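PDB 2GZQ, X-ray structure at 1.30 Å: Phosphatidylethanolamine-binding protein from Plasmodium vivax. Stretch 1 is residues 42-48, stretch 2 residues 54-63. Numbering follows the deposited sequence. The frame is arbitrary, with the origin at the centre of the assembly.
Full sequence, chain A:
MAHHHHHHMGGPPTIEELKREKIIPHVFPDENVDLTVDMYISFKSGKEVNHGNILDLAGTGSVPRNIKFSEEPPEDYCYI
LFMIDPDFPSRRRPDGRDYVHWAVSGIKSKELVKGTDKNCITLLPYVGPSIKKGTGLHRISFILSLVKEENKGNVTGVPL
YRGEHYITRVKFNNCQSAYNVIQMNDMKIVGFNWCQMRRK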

# COMPACT_ATOMS: atom_id res chain seq x y z
N SER A 42 10.88 3.43 -5.33
CA SER A 42 12.23 3.76 -4.88
C SER A 42 12.12 4.75 -3.72
O SER A 42 11.66 5.86 -3.88
CB SER A 42 13.00 4.42 -6.02
OG SER A 42 14.30 4.77 -5.60
N PHE A 43 12.58 4.35 -2.54
CA PHE A 43 12.72 5.30 -1.44
C PHE A 43 13.74 6.37 -1.75
O PHE A 43 13.52 7.56 -1.51
CB PHE A 43 13.08 4.57 -0.15
CG PHE A 43 11.89 3.95 0.52
CD1 PHE A 43 11.05 4.73 1.29
CD2 PHE A 43 11.60 2.61 0.34
CE1 PHE A 43 9.94 4.20 1.89
CE2 PHE A 43 10.48 2.04 0.95
CZ PHE A 43 9.65 2.85 1.72
N LYS A 44 14.85 5.93 -2.32
CA LYS A 44 15.99 6.78 -2.70
C LYS A 44 16.88 5.90 -3.56
O LYS A 44 16.66 4.69 -3.64
CB LYS A 44 16.77 7.25 -1.47
CG LYS A 44 17.30 6.12 -0.62
CD LYS A 44 17.68 6.62 0.77
CE LYS A 44 16.54 6.44 1.75
NZ LYS A 44 16.28 7.69 2.52
N SER A 45 17.89 6.47 -4.19
CA SER A 45 18.70 5.69 -5.11
C SER A 45 19.22 4.45 -4.41
O SER A 45 19.82 4.55 -3.34
CB SER A 45 19.86 6.51 -5.65
OG SER A 45 20.67 5.73 -6.50
N GLY A 46 19.00 3.27 -5.00
CA GLY A 46 19.55 2.04 -4.45
C GLY A 46 18.66 1.40 -3.40
O GLY A 46 19.03 0.39 -2.80
N LYS A 47 17.48 1.95 -3.16
CA LYS A 47 16.60 1.38 -2.14
C LYS A 47 15.20 1.22 -2.68
O LYS A 47 14.35 2.11 -2.57
CB LYS A 47 16.63 2.25 -0.90
CG LYS A 47 16.02 1.62 0.32
CD LYS A 47 16.12 2.58 1.49
CE LYS A 47 15.61 1.97 2.75
NZ LYS A 47 16.55 0.93 3.28
N GLU A 48 14.99 0.08 -3.31
CA GLU A 48 13.80 -0.20 -4.10
C GLU A 48 12.98 -1.34 -3.48
O GLU A 48 13.53 -2.27 -2.89
CB GLU A 48 14.21 -0.53 -5.53
CG GLU A 48 14.76 0.67 -6.27
CD GLU A 48 15.40 0.32 -7.61
OE1 GLU A 48 15.22 -0.82 -8.11
OE2 GLU A 48 16.08 1.21 -8.17
N ILE A 54 14.66 -7.95 0.83
CA ILE A 54 14.89 -7.46 2.18
C ILE A 54 15.36 -6.02 2.09
O ILE A 54 16.37 -5.72 1.46
CB ILE A 54 15.97 -8.27 2.89
CG1 ILE A 54 15.57 -9.74 3.01
CG2 ILE A 54 16.27 -7.67 4.27
CD1 ILE A 54 14.61 -9.99 4.13
N LEU A 55 14.64 -5.12 2.75
CA LEU A 55 15.07 -3.74 2.85
C LEU A 55 15.35 -3.43 4.31
O LEU A 55 14.63 -3.85 5.21
CB LEU A 55 14.00 -2.78 2.34
CG LEU A 55 13.89 -2.60 0.83
CD1 LEU A 55 12.95 -1.45 0.50
CD2 LEU A 55 15.26 -2.37 0.23
N ASP A 56 16.42 -2.67 4.53
CA ASP A 56 16.74 -2.14 5.84
C ASP A 56 15.70 -1.09 6.21
O ASP A 56 15.26 -0.30 5.38
CB ASP A 56 18.15 -1.52 5.85
CG ASP A 56 19.25 -2.55 5.86
OD1 ASP A 56 18.95 -3.76 5.89
OD2 ASP A 56 20.43 -2.15 5.83
N LEU A 57 15.33 -1.10 7.49
CA LEU A 57 14.45 -0.10 8.06
C LEU A 57 15.01 1.30 7.92
O LEU A 57 14.29 2.26 7.70
CB LEU A 57 14.26 -0.38 9.54
CG LEU A 57 12.96 -1.01 9.95
CD1 LEU A 57 12.97 -1.16 11.46
CD2 LEU A 57 11.79 -0.17 9.46
N ALA A 58 16.32 1.43 8.07
CA ALA A 58 16.93 2.72 7.91
C ALA A 58 16.59 3.29 6.53
O ALA A 58 16.59 2.58 5.53
CB ALA A 58 18.44 2.62 8.08
N GLY A 59 16.28 4.59 6.48
CA GLY A 59 16.02 5.27 5.24
C GLY A 59 14.59 5.14 4.74
O GLY A 59 14.33 5.47 3.59
N THR A 60 13.65 4.65 5.57
CA THR A 60 12.24 4.53 5.22
C THR A 60 11.33 5.52 5.95
O THR A 60 10.11 5.39 5.93
CB THR A 60 11.73 3.12 5.48
OG1 THR A 60 11.81 2.82 6.87
CG2 THR A 60 12.53 2.14 4.69
N GLY A 61 11.93 6.52 6.57
CA GLY A 61 11.19 7.52 7.33
C GLY A 61 10.40 8.51 6.49
O GLY A 61 9.50 9.18 7.02
N SER A 62 10.72 8.62 5.20
CA SER A 62 9.97 9.50 4.31
C SER A 62 9.28 8.78 3.17
O SER A 62 9.67 7.67 2.81
CB SER A 62 10.85 10.58 3.71
OG SER A 62 11.50 11.33 4.72
N VAL A 63 8.28 9.42 2.61
CA VAL A 63 7.53 8.86 1.51
C VAL A 63 8.49 8.50 0.37
O VAL A 63 9.48 9.19 0.16
CB VAL A 63 6.44 9.84 1.07
CG1 VAL A 63 6.99 11.05 0.37
CG2 VAL A 63 5.40 9.18 0.21
O HOH W 1 12.07 8.39 0.75
O HOH W 2 18.04 -1.44 1.89

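A lysine need not find a carboxylate to be satisfied; a loop that turns its carbonyl groups inward can also serve its ammonium. The contact between residues 42-48 and 54-63 of this phosphatidylethanolamine-binding protein is a compact example. No backbone hydrogen bond joins the two stretches, and side chains of the first do most of the reaching. Stretch 1 bends through a type II turn from Lys 44 to Lys 47, closed by Lys 47 N to Lys 44 O at 2.9 Å, with Phe 43 N bonded to Lys 47 O, also at 2.9 Å.

Along stretch 2, Leu 55 points toward stretch 1 and supplies the apolar end of the contact. Leu 55 CD1 lies 4.3 Å from Phe 43 CD2 and 3.5 Å from Glu 48 O, while Leu 55 CD2 lies 4.1 Å from Lys 47 CG, so the aliphatic part of the lysine packs against leucine before its charge is reached.

At Asp 56 the polar chemistry begins, and it is the backbone that acts: Lys 47 NZ donates to Asp 56 O at 2.8 Å. Lys 47 NZ donates to Ala 58 O, again at 2.8 Å, and, at 3.1 Å, to the oxygen of water 2. That water also accepts a weak bond from Asp 56 N at 3.3 Å. Lys 47 is extended through chi3, which carries its ammonium out to these carbonyls.

The second type II turn, from Leu 57 to Thr 60, shapes the loop around this site. Leu 57 O receives both Thr 60 N at 3.3 Å and Thr 60 OG1 at 2.7 Å, so side chain and backbone close the turn together. Gly 59 has backbone angles that would jam a CB against the preceding carbonyl oxygen; an ideal CB there would also clash with Lys 44 CE, at 3.0 Å. Without one, Lys 44 can lie close, with Lys 44 CE 3.0 Å from Gly 59 O.

Thr 60 then turns its methyl to two partners. Thr 60 CG2 sits 4.2 Å from the centroid of the Phe 43 ring and only 9° off its normal, a CH-pi contact over the face; Thr 60 CG2 is also 3.6 Å from Lys 47 CE. Beyond Gly 61, Ser 62 O meets the ring's edge, 3.6 Å from Phe 43 CD1, where the polarised C-H groups suit a carbonyl oxygen. Water 1 ends the contact, its oxygen lying 2.8 Å from both Phe 43 O and Val 63 O.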